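Local coordinates for protein AP endonuclease, family 2 (Brucella melitensis biovar Abortus, PDB 3NGF) that probably isomerises hydroxypyruvate as a manganese-binding TIM-barrel enzyme of the hyi family, although it carries the name of an AP endonuclease, at residues A[15-20]-A[41-46]; A[65-70]-A[108-113]; A[94-99]-A[137-142]; A[146-151]-A[206-211]. One frame throughout, in Å; residues are numbered along the deposited sequence.

Contact 1 of 4, residues A[15-20]-A[41-46]; sequences NLSTMF and EFLFPY. With GOL (glycerol), chain D.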
# COMPACT_ATOMS: atom_id res chain seq x y z
N ASN A 15 9.32 3.66 1.70
CA ASN A 15 8.98 2.91 0.48
C ASN A 15 10.23 2.76 -0.41
O ASN A 15 10.72 3.74 -1.00
CB ASN A 15 7.81 3.55 -0.27
CG ASN A 15 7.33 2.70 -1.42
OD1 ASN A 15 8.10 2.39 -2.32
ND2 ASN A 15 6.04 2.28 -1.39
N LEU A 16 10.76 1.54 -0.51
CA LEU A 16 12.01 1.28 -1.23
C LEU A 16 11.85 1.20 -2.75
O LEU A 16 12.84 1.06 -3.45
CB LEU A 16 12.69 0.02 -0.69
CG LEU A 16 12.88 -0.06 0.83
CD1 LEU A 16 13.74 -1.29 1.18
CD2 LEU A 16 13.55 1.23 1.44
N SER A 17 10.62 1.27 -3.26
CA SER A 17 10.38 1.37 -4.69
C SER A 17 10.54 2.83 -5.12
O SER A 17 11.07 3.09 -6.20
CB SER A 17 8.98 0.84 -5.07
OG SER A 17 8.85 -0.56 -4.81
N THR A 18 10.09 3.76 -4.28
CA THR A 18 10.13 5.21 -4.64
C THR A 18 11.27 6.01 -3.99
O THR A 18 11.71 7.04 -4.54
CB THR A 18 8.79 5.91 -4.36
OG1 THR A 18 8.54 5.99 -2.95
CG2 THR A 18 7.60 5.20 -5.10
N MET A 19 11.72 5.56 -2.82
CA MET A 19 12.82 6.22 -2.08
C MET A 19 14.12 5.48 -2.23
O MET A 19 14.13 4.28 -2.52
CB MET A 19 12.50 6.36 -0.59
CG MET A 19 11.24 7.16 -0.27
SD MET A 19 10.77 7.18 1.45
CE MET A 19 12.23 7.97 2.19
N PHE A 20 15.22 6.19 -1.98
CA PHE A 20 16.56 5.64 -2.04
C PHE A 20 16.95 5.06 -3.41
O PHE A 20 17.81 4.18 -3.50
CB PHE A 20 16.74 4.58 -0.93
CG PHE A 20 16.57 5.14 0.44
CD1 PHE A 20 17.55 5.93 1.00
CD2 PHE A 20 15.42 4.89 1.17
CE1 PHE A 20 17.39 6.45 2.26
CE2 PHE A 20 15.25 5.39 2.42
CZ PHE A 20 16.25 6.18 2.98
N GLU A 41 8.41 -0.74 3.03
CA GLU A 41 7.42 -1.28 2.10
C GLU A 41 8.00 -1.16 0.70
O GLU A 41 8.94 -0.40 0.48
CB GLU A 41 6.10 -0.52 2.19
CG GLU A 41 6.16 0.96 1.79
CD GLU A 41 4.82 1.66 1.90
OE1 GLU A 41 3.99 1.25 2.75
OE2 GLU A 41 4.60 2.63 1.12
N PHE A 42 7.40 -1.87 -0.25
CA PHE A 42 7.74 -1.70 -1.66
C PHE A 42 6.65 -2.38 -2.47
O PHE A 42 5.79 -3.01 -1.88
CB PHE A 42 9.16 -2.25 -2.02
CG PHE A 42 9.48 -3.56 -1.37
CD1 PHE A 42 8.87 -4.73 -1.80
CD2 PHE A 42 10.39 -3.63 -0.33
CE1 PHE A 42 9.16 -5.97 -1.19
CE2 PHE A 42 10.69 -4.86 0.26
CZ PHE A 42 10.10 -6.00 -0.15
N LEU A 43 6.65 -2.23 -3.79
CA LEU A 43 5.56 -2.80 -4.58
C LEU A 43 5.73 -4.31 -4.76
O LEU A 43 4.91 -5.10 -4.27
CB LEU A 43 5.43 -2.08 -5.92
CG LEU A 43 4.70 -0.75 -5.76
CD1 LEU A 43 5.58 0.27 -5.13
CD2 LEU A 43 4.13 -0.25 -7.10
N PHE A 44 6.81 -4.71 -5.43
CA PHE A 44 6.96 -6.10 -5.88
C PHE A 44 8.31 -6.71 -5.54
O PHE A 44 9.34 -6.22 -5.99
CB PHE A 44 6.71 -6.22 -7.39
CG PHE A 44 5.47 -5.50 -7.87
CD1 PHE A 44 4.20 -5.94 -7.52
CD2 PHE A 44 5.57 -4.38 -8.68
CE1 PHE A 44 3.05 -5.28 -7.97
CE2 PHE A 44 4.43 -3.71 -9.11
CZ PHE A 44 3.17 -4.17 -8.76
N PRO A 45 8.32 -7.79 -4.75
CA PRO A 45 9.57 -8.49 -4.45
C PRO A 45 9.92 -9.63 -5.42
O PRO A 45 10.95 -10.29 -5.24
CB PRO A 45 9.28 -9.09 -3.09
CG PRO A 45 7.84 -9.40 -3.15
CD PRO A 45 7.20 -8.31 -3.95
N TYR A 46 9.09 -9.85 -6.44
CA TYR A 46 9.06 -11.13 -7.14
C TYR A 46 10.26 -11.38 -8.05
O TYR A 46 10.48 -12.53 -8.45
CB TYR A 46 7.72 -11.33 -7.88
CG TYR A 46 6.56 -11.14 -6.93
CD1 TYR A 46 6.36 -12.02 -5.88
CD2 TYR A 46 5.74 -10.03 -7.01
CE1 TYR A 46 5.37 -11.85 -4.98
CE2 TYR A 46 4.73 -9.85 -6.10
CZ TYR A 46 4.55 -10.74 -5.07
OH TYR A 46 3.54 -10.57 -4.14
C1 GOL D . 9.74 -3.55 -6.77
O1 GOL D . 8.63 -2.77 -7.14
C2 GOL D . 10.97 -2.76 -6.36
O2 GOL D . 10.86 -1.42 -6.79
C3 GOL D . 12.22 -3.46 -6.93
O3 GOL D . 12.48 -3.02 -8.23

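Contact 2 of 4, residues A[65-70]-A[108-113]; sequences VLFNMP and RTLHAM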
# COMPACT_ATOMS: atom_id res chain seq x y z
N VAL A 65 6.39 -4.07 6.13
CA VAL A 65 5.05 -3.59 6.50
C VAL A 65 4.00 -3.92 5.45
O VAL A 65 2.83 -4.18 5.79
CB VAL A 65 5.12 -2.08 6.75
CG1 VAL A 65 3.75 -1.49 6.93
CG2 VAL A 65 6.07 -1.81 7.98
N LEU A 66 4.41 -3.94 4.19
CA LEU A 66 3.46 -4.06 3.07
C LEU A 66 4.20 -4.42 1.80
O LEU A 66 5.33 -3.99 1.59
CB LEU A 66 2.72 -2.72 2.86
CG LEU A 66 1.75 -2.66 1.64
CD1 LEU A 66 0.46 -3.30 2.03
CD2 LEU A 66 1.55 -1.23 1.14
N PHE A 67 3.56 -5.22 0.95
CA PHE A 67 3.88 -5.26 -0.48
C PHE A 67 2.66 -5.74 -1.27
O PHE A 67 1.59 -6.03 -0.69
CB PHE A 67 5.16 -6.06 -0.80
CG PHE A 67 5.11 -7.51 -0.38
CD1 PHE A 67 4.65 -8.49 -1.29
CD2 PHE A 67 5.48 -7.89 0.90
CE1 PHE A 67 4.60 -9.85 -0.92
CE2 PHE A 67 5.46 -9.21 1.28
CZ PHE A 67 5.02 -10.20 0.38
N ASN A 68 2.78 -5.70 -2.59
CA ASN A 68 1.64 -6.03 -3.45
C ASN A 68 1.70 -7.45 -3.94
O ASN A 68 2.78 -8.01 -4.17
CB ASN A 68 1.60 -5.13 -4.68
CG ASN A 68 1.43 -3.68 -4.36
OD1 ASN A 68 1.35 -3.28 -3.21
ND2 ASN A 68 1.39 -2.85 -5.42
N MET A 69 0.53 -8.04 -4.18
CA MET A 69 0.45 -9.29 -4.91
C MET A 69 0.89 -9.09 -6.38
O MET A 69 0.90 -7.95 -6.87
CB MET A 69 -0.97 -9.84 -4.83
CG MET A 69 -1.48 -10.05 -3.41
SD MET A 69 -3.03 -10.92 -3.40
CE MET A 69 -3.24 -11.29 -1.65
N PRO A 70 1.25 -10.17 -7.08
CA PRO A 70 1.68 -10.01 -8.48
C PRO A 70 0.62 -9.25 -9.29
O PRO A 70 -0.59 -9.51 -9.14
CB PRO A 70 1.84 -11.45 -8.97
CG PRO A 70 2.14 -12.23 -7.74
CD PRO A 70 1.41 -11.56 -6.61
N ARG A 108 2.49 -9.03 7.39
CA ARG A 108 1.12 -9.24 7.84
C ARG A 108 0.05 -8.57 6.94
O ARG A 108 -1.15 -8.73 7.18
CB ARG A 108 0.98 -8.70 9.27
CG ARG A 108 2.07 -9.19 10.25
CD ARG A 108 2.05 -10.70 10.34
NE ARG A 108 3.09 -11.25 11.22
CZ ARG A 108 3.08 -11.19 12.55
NH1 ARG A 108 2.08 -10.59 13.20
NH2 ARG A 108 4.06 -11.75 13.24
N THR A 109 0.49 -7.84 5.91
CA THR A 109 -0.43 -7.00 5.11
C THR A 109 -0.02 -7.02 3.63
O THR A 109 1.13 -6.77 3.31
CB THR A 109 -0.46 -5.54 5.63
OG1 THR A 109 -0.59 -5.54 7.06
CG2 THR A 109 -1.61 -4.75 4.99
N LEU A 110 -0.98 -7.32 2.75
CA LEU A 110 -0.73 -7.42 1.32
C LEU A 110 -1.78 -6.61 0.58
O LEU A 110 -2.96 -6.69 0.93
CB LEU A 110 -0.81 -8.86 0.84
CG LEU A 110 0.22 -9.82 1.43
CD1 LEU A 110 -0.15 -11.27 1.07
CD2 LEU A 110 1.59 -9.45 0.89
N HIS A 111 -1.35 -5.86 -0.43
CA HIS A 111 -2.25 -5.13 -1.31
C HIS A 111 -2.54 -5.96 -2.58
O HIS A 111 -1.62 -6.30 -3.33
CB HIS A 111 -1.63 -3.77 -1.65
CG HIS A 111 -2.32 -3.00 -2.73
ND1 HIS A 111 -1.65 -2.06 -3.49
CD2 HIS A 111 -3.59 -3.02 -3.18
CE1 HIS A 111 -2.50 -1.52 -4.36
NE2 HIS A 111 -3.68 -2.09 -4.19
N ALA A 112 -3.81 -6.29 -2.80
CA ALA A 112 -4.24 -6.94 -4.04
C ALA A 112 -4.76 -5.90 -5.02
O ALA A 112 -5.82 -5.31 -4.78
CB ALA A 112 -5.31 -7.97 -3.73
N MET A 113 -4.03 -5.69 -6.10
CA MET A 113 -4.41 -4.72 -7.13
C MET A 113 -5.60 -5.23 -7.97
O MET A 113 -5.76 -6.44 -8.19
CB MET A 113 -3.21 -4.40 -8.03
CG MET A 113 -2.02 -3.77 -7.26
SD MET A 113 -0.84 -3.08 -8.42
CE MET A 113 -1.67 -1.61 -8.98
O HOH W 1 1.83 -4.93 8.25
O HOH W 2 -1.86 -7.14 -7.25
O HOH W 3 -3.81 -8.42 -8.90

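Contact 3 of 4, residues A[94-99]-A[137-142]; sequences NVDIAL and ADKLAP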
# COMPACT_ATOMS: atom_id res chain seq x y z
N ASN A 94 -1.63 -16.41 -8.02
CA ASN A 94 -0.79 -15.28 -7.56
C ASN A 94 -0.88 -15.07 -6.05
O ASN A 94 0.07 -14.57 -5.41
CB ASN A 94 -1.19 -14.02 -8.32
CG ASN A 94 -0.64 -13.99 -9.76
OD1 ASN A 94 0.29 -14.72 -10.10
ND2 ASN A 94 -1.18 -13.08 -10.58
N VAL A 95 -1.99 -15.47 -5.44
CA VAL A 95 -2.08 -15.43 -3.99
C VAL A 95 -1.07 -16.36 -3.33
O VAL A 95 -0.48 -15.98 -2.32
CB VAL A 95 -3.51 -15.73 -3.49
CG1 VAL A 95 -3.54 -15.83 -1.92
CG2 VAL A 95 -4.45 -14.66 -3.98
N ASP A 96 -0.89 -17.55 -3.90
CA ASP A 96 0.09 -18.52 -3.40
C ASP A 96 1.50 -17.93 -3.40
O ASP A 96 2.24 -18.07 -2.43
CB ASP A 96 0.08 -19.80 -4.24
CG ASP A 96 -1.18 -20.62 -4.05
OD1 ASP A 96 -1.72 -20.65 -2.93
OD2 ASP A 96 -1.65 -21.26 -5.02
N ILE A 97 1.83 -17.26 -4.50
CA ILE A 97 3.13 -16.66 -4.70
C ILE A 97 3.33 -15.53 -3.69
O ILE A 97 4.35 -15.49 -3.00
CB ILE A 97 3.26 -16.09 -6.14
CG1 ILE A 97 3.26 -17.22 -7.18
CG2 ILE A 97 4.57 -15.29 -6.28
CD1 ILE A 97 3.32 -16.72 -8.63
N ALA A 98 2.33 -14.65 -3.56
CA ALA A 98 2.36 -13.58 -2.55
C ALA A 98 2.51 -14.12 -1.10
O ALA A 98 3.29 -13.57 -0.32
CB ALA A 98 1.12 -12.70 -2.67
N LEU A 99 1.79 -15.19 -0.79
CA LEU A 99 1.82 -15.84 0.53
C LEU A 99 3.21 -16.39 0.83
O LEU A 99 3.72 -16.19 1.95
CB LEU A 99 0.74 -16.94 0.65
CG LEU A 99 0.60 -17.70 1.98
CD1 LEU A 99 0.43 -16.75 3.17
CD2 LEU A 99 -0.57 -18.74 1.92
N ALA A 137 -8.76 -13.61 1.30
CA ALA A 137 -9.02 -13.49 2.73
C ALA A 137 -8.97 -14.86 3.34
O ALA A 137 -8.36 -15.05 4.38
CB ALA A 137 -10.40 -12.83 2.99
N ASP A 138 -9.59 -15.83 2.68
CA ASP A 138 -9.70 -17.19 3.26
C ASP A 138 -8.35 -17.90 3.31
O ASP A 138 -8.09 -18.68 4.25
CB ASP A 138 -10.71 -18.00 2.46
CG ASP A 138 -12.17 -17.54 2.67
OD1 ASP A 138 -12.48 -16.78 3.61
OD2 ASP A 138 -13.01 -17.99 1.87
N LYS A 139 -7.53 -17.66 2.30
CA LYS A 139 -6.20 -18.27 2.21
C LYS A 139 -5.24 -17.62 3.18
O LYS A 139 -4.36 -18.29 3.73
CB LYS A 139 -5.65 -18.15 0.78
CG LYS A 139 -6.21 -19.20 -0.17
CD LYS A 139 -5.66 -20.62 0.15
CE LYS A 139 -4.11 -20.67 -0.02
NZ LYS A 139 -3.45 -21.98 0.32
N LEU A 140 -5.41 -16.31 3.40
CA LEU A 140 -4.49 -15.55 4.26
C LEU A 140 -4.84 -15.59 5.77
O LEU A 140 -3.95 -15.40 6.61
CB LEU A 140 -4.41 -14.11 3.78
CG LEU A 140 -3.87 -13.93 2.34
CD1 LEU A 140 -3.83 -12.42 1.95
CD2 LEU A 140 -2.57 -14.62 2.08
N ALA A 141 -6.11 -15.80 6.10
CA ALA A 141 -6.58 -15.77 7.51
C ALA A 141 -5.84 -16.75 8.43
O ALA A 141 -5.56 -16.40 9.57
CB ALA A 141 -8.14 -16.02 7.60
N PRO A 142 -5.49 -17.95 7.95
CA PRO A 142 -4.76 -18.90 8.80
C PRO A 142 -3.40 -18.40 9.27
O PRO A 142 -2.83 -18.92 10.25
CB PRO A 142 -4.58 -20.12 7.89
CG PRO A 142 -5.75 -20.07 6.96
CD PRO A 142 -5.98 -18.60 6.71

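Contact 4 of 4, residues A[146-151]-A[206-211]; sequences TVLVEP and AFSHVQ. With MN (manganese (II) ion), chain C.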
# COMPACT_ATOMS: atom_id res chain seq x y z
N THR A 146 -3.67 -9.79 6.39
CA THR A 146 -4.78 -8.98 5.90
C THR A 146 -4.52 -8.60 4.42
O THR A 146 -3.38 -8.34 4.05
CB THR A 146 -4.95 -7.70 6.74
OG1 THR A 146 -5.38 -8.04 8.07
CG2 THR A 146 -5.97 -6.70 6.11
N VAL A 147 -5.56 -8.63 3.59
CA VAL A 147 -5.48 -8.17 2.20
C VAL A 147 -6.17 -6.83 2.07
O VAL A 147 -7.28 -6.64 2.58
CB VAL A 147 -6.07 -9.19 1.19
CG1 VAL A 147 -7.51 -9.57 1.53
CG2 VAL A 147 -5.94 -8.70 -0.26
N LEU A 148 -5.54 -5.90 1.35
CA LEU A 148 -6.08 -4.56 1.20
C LEU A 148 -6.45 -4.21 -0.22
O LEU A 148 -5.82 -4.67 -1.18
CB LEU A 148 -5.08 -3.51 1.69
CG LEU A 148 -4.56 -3.63 3.11
CD1 LEU A 148 -3.58 -2.48 3.43
CD2 LEU A 148 -5.72 -3.73 4.13
N VAL A 149 -7.44 -3.33 -0.31
CA VAL A 149 -7.80 -2.64 -1.55
C VAL A 149 -7.35 -1.20 -1.40
O VAL A 149 -7.62 -0.57 -0.36
CB VAL A 149 -9.34 -2.72 -1.84
CG1 VAL A 149 -10.21 -2.31 -0.61
CG2 VAL A 149 -9.73 -1.87 -3.11
N GLU A 150 -6.67 -0.68 -2.42
CA GLU A 150 -6.17 0.71 -2.41
C GLU A 150 -6.81 1.56 -3.49
O GLU A 150 -6.48 1.40 -4.67
CB GLU A 150 -4.67 0.78 -2.64
CG GLU A 150 -4.10 2.18 -2.36
CD GLU A 150 -2.67 2.41 -2.82
OE1 GLU A 150 -2.02 1.55 -3.44
OE2 GLU A 150 -2.19 3.52 -2.54
N PRO A 151 -7.70 2.47 -3.11
CA PRO A 151 -8.18 3.46 -4.10
C PRO A 151 -7.01 4.29 -4.63
O PRO A 151 -6.17 4.75 -3.85
CB PRO A 151 -9.15 4.33 -3.29
CG PRO A 151 -9.59 3.45 -2.17
CD PRO A 151 -8.40 2.62 -1.82
N ALA A 206 -11.51 0.89 9.60
CA ALA A 206 -11.68 0.25 8.27
C ALA A 206 -10.45 0.39 7.35
O ALA A 206 -10.46 -0.12 6.24
CB ALA A 206 -12.91 0.80 7.56
N PHE A 207 -9.40 1.06 7.81
CA PHE A 207 -8.14 1.10 7.07
C PHE A 207 -7.02 0.52 7.91
O PHE A 207 -6.92 0.81 9.10
CB PHE A 207 -7.81 2.53 6.56
CG PHE A 207 -7.67 3.56 7.63
CD1 PHE A 207 -8.78 4.23 8.12
CD2 PHE A 207 -6.42 3.90 8.13
CE1 PHE A 207 -8.66 5.19 9.14
CE2 PHE A 207 -6.29 4.85 9.14
CZ PHE A 207 -7.42 5.49 9.64
N SER A 208 -6.18 -0.33 7.29
CA SER A 208 -5.10 -1.04 7.99
C SER A 208 -3.71 -0.55 7.60
O SER A 208 -2.71 -1.01 8.15
CB SER A 208 -5.19 -2.55 7.74
OG SER A 208 -6.37 -3.07 8.30
N HIS A 209 -3.66 0.38 6.66
CA HIS A 209 -2.41 0.97 6.23
C HIS A 209 -2.73 2.35 5.70
O HIS A 209 -3.82 2.59 5.18
CB HIS A 209 -1.71 0.11 5.18
CG HIS A 209 -0.28 0.50 4.93
ND1 HIS A 209 0.66 0.55 5.93
CD2 HIS A 209 0.35 0.91 3.80
CE1 HIS A 209 1.81 0.98 5.43
NE2 HIS A 209 1.65 1.19 4.14
N VAL A 210 -1.76 3.24 5.86
CA VAL A 210 -1.84 4.62 5.43
C VAL A 210 -0.54 4.89 4.65
O VAL A 210 0.51 4.36 4.98
CB VAL A 210 -1.99 5.59 6.63
CG1 VAL A 210 -1.92 7.08 6.15
CG2 VAL A 210 -3.29 5.31 7.39
N GLN A 211 -0.65 5.68 3.60
CA GLN A 211 0.49 6.18 2.86
C GLN A 211 0.37 7.69 2.70
O GLN A 211 -0.73 8.25 2.76
CB GLN A 211 0.59 5.52 1.50
CG GLN A 211 1.04 4.04 1.57
CD GLN A 211 0.92 3.37 0.25
OE1 GLN A 211 -0.05 3.56 -0.47
NE2 GLN A 211 1.94 2.59 -0.11
MN MN C . -0.15 4.22 -2.67
O HOH W 4 0.39 1.88 -3.22
O HOH W 5 -0.11 4.52 -4.91

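Contact 1 of 4, residues A[15-20]-A[41-46]
Asn15 and Glu41 account for the largest share of the surface buried here, and they meet where neighbouring parallel strands of the TIM barrel, 11-15 and 39-41, run out into their loops. Their side chains lie on the same face of the sheet and cross at about a right angle, with amide and carboxylate planes 86° apart. Asn15 ND2 gives a hydrogen bond of 2.9 Å to Glu41 OE2, coming on the anti side but tilted 28° out of the carboxylate plane, while the acceptor stays close to the amide plane. With CG between its backbone N and carbonyl carbon, Glu41 keeps that carbon beside the amide, 3.4 Å from Asn15 ND2. The other end of the Asn15 amide serves its own loop: OD1 accepts from Ser17 N at 2.9 Å (an Asx turn) and from Thr18 N at 3.1 Å, the two donors approaching from opposite faces of the amide plane.

Further along the two loops, Leu16 N bonds Glu41 O at 2.8 Å. Ser17 OG then accepts from Leu43 N at 2.9 Å in a nearly straight bond (169° at the hydrogen), and it also bonds O2 of a glycerol, probably from the crystallisation liquor.

Glu41 also bonds His209 through OE1 and Gln211, a manganese ligand, through OE2. Glu41 is therefore the second-shell residue; Asn15, one step behind, probably helps fix the carboxylate that in turn holds Gln211.

Contact 2 of 4, residues A[65-70]-A[108-113]
Val65 and Thr109 begin a parallel pairing of neighbouring strands in the TIM barrel, 63-68 and 109-111, whose local axes approach to 4.7 Å at an angle of 31°. Here a water joins Val65 O to Thr109 OG1. Leu66 follows with CD1 against Thr109 CG2 at 3.9 Å. The pairing is imperfect at this end: Phe67 N and Thr109 O are buried, yet neither has a polar partner in the model. The Phe67 and Leu110 side chains lie side by side, and Leu110 CD2 sits over the ring face, somewhat toward its rim, 3.6 Å from the centroid and 17° off the normal, a CH-pi contact. Regular bonding sets in with His111 N to Phe67 O at 3.0 Å. Asn68 and His111 then run alongside each other, with amide and imidazole planes 82° apart; the bond from His111 ND1 to Asn68 OD1, 3.3 Å long and strongly bent, is weak. Asn68 ND2 also lies near the sulfur of Met113. Met69 N closes the backbone ladder on His111 O at 2.9 Å. Its side chain is extended beyond CG, and it sets SD 3.7 Å from Ala112 CB and CE 4.1 Å from Leu110 CD1.

Contact 3 of 4, residues A[94-99]-A[137-142]
Leu99 and Leu140 form the tightest apolar contact between two consecutive helices of the barrel's outer layer, 88-104 and 122-140. The side chains slide past each other in opposite directions, and Leu99 CD1 meets Leu140 CD2 at 3.8 Å. Leu99 CG stands anti to the backbone N (chi1 -178°), carrying the branch toward the other helix. Its second methyl, CD2, lies 4.2 Å from Lys139 O, beside the backbone.

One turn earlier, Val95 presents CG1 to two partners. It comes 4.1 Å from Lys139 CB, the two side chains crossing obliquely, and 4.3 Å from the same Leu140 methyl that touches Leu99. Leu140 CD2 is thus shared by residues one helical turn apart. The side chain of Val95 also packs on Met69, which follows strand 63-68.

Lys139 takes a different course beyond CB. Bends at chi2 (-70°) and chi3 (-62°) bring its CE to 3.8 Å from Asp96 OD1. Lys139 NZ lies 3.9 Å from Asp96 OD1, a long salt bridge, described here for one of the two deposited Asp96 conformers.

The buried area, 230 Å² over both sides, is modest and mostly aliphatic. At these segments the contact probably rests mainly on dispersion among aliphatic groups, including the Lys139 chain, with a distant and probably weak charge attraction on the more exposed side, at Asp96 and Lys139.

Contact 4 of 4, residues A[146-151]-A[206-211]
The manganese site of the barrel draws on both segments: Glu150, just after strand 146-149, and Gln211, on strand 207-212, each give one oxygen to the ion. Glu150 OE2 lies 2.2 Å from the manganese ion, whereas Glu150 OE1 stays 3.3 Å from it, which makes the carboxylate a monodentate ligand. Gln211 OE1 coordinates at 2.3 Å from the manganese ion. The two side chains cross at about a right angle with their flat groups 60° apart, and the separation of Glu150 OE2 from Gln211 OE1, 3.0 Å, is that of two oxygens sharing a metal rather than a hydrogen bond. Asp185 and Glu247 supply further protein ligands, and two waters complete the set. Glu150 and Glu247 are predicted to be the proton donors and acceptors of the reaction. Glu150 CG lies anti to the backbone N (chi1 -169°), and the chain, extended beyond it, brings OE2 to the metal. Gln211 is also extended beyond CG; its NE2 is held by Glu41, and its OE1 accepts from Gln183.

Earlier along both strands, away from the ion, the contact is apolar. Leu148 spreads its two methyls over consecutive residues, CD1 against His209 CB at 3.6 Å and CD2 against Ser208 CB at 3.8 Å, the leucine and histidine side chains crossing at about a right angle.

Strands 146-149 and 207-212 are not neighbours in the barrel. Strand 180-185 runs between them, its Ala181 touching both Leu148 and Ser208, while Val147 and Val149 pack outward against helix 122-140.

Contacts 2 and 4 lie on barrel strands, contact 1 where two strands pass into their loops, and contact 3 in the helical coat. Contact 1 supports the manganese site of contact 4 indirectly, through Glu41, whose OE2 lies 2.9 Å from Gln211 NE2; Glu41 OE1 also lies 2.7 Å from His209 NE2. Contact 2 reaches the same site through His111, whose CE1 packs 3.2 Å from Glu150 OE1. It also carries the sheet onward, where Leu110 O lies 2.7 Å from Leu148 N, and backward to contact 1 through Leu43 O and Asn68 N at 2.8 Å. Contact 3, its centre about 16 Å from that of contact 4, backs contact 2 through Met69 CE and Leu140 CD1, 3.8 Å apart, away from the metal.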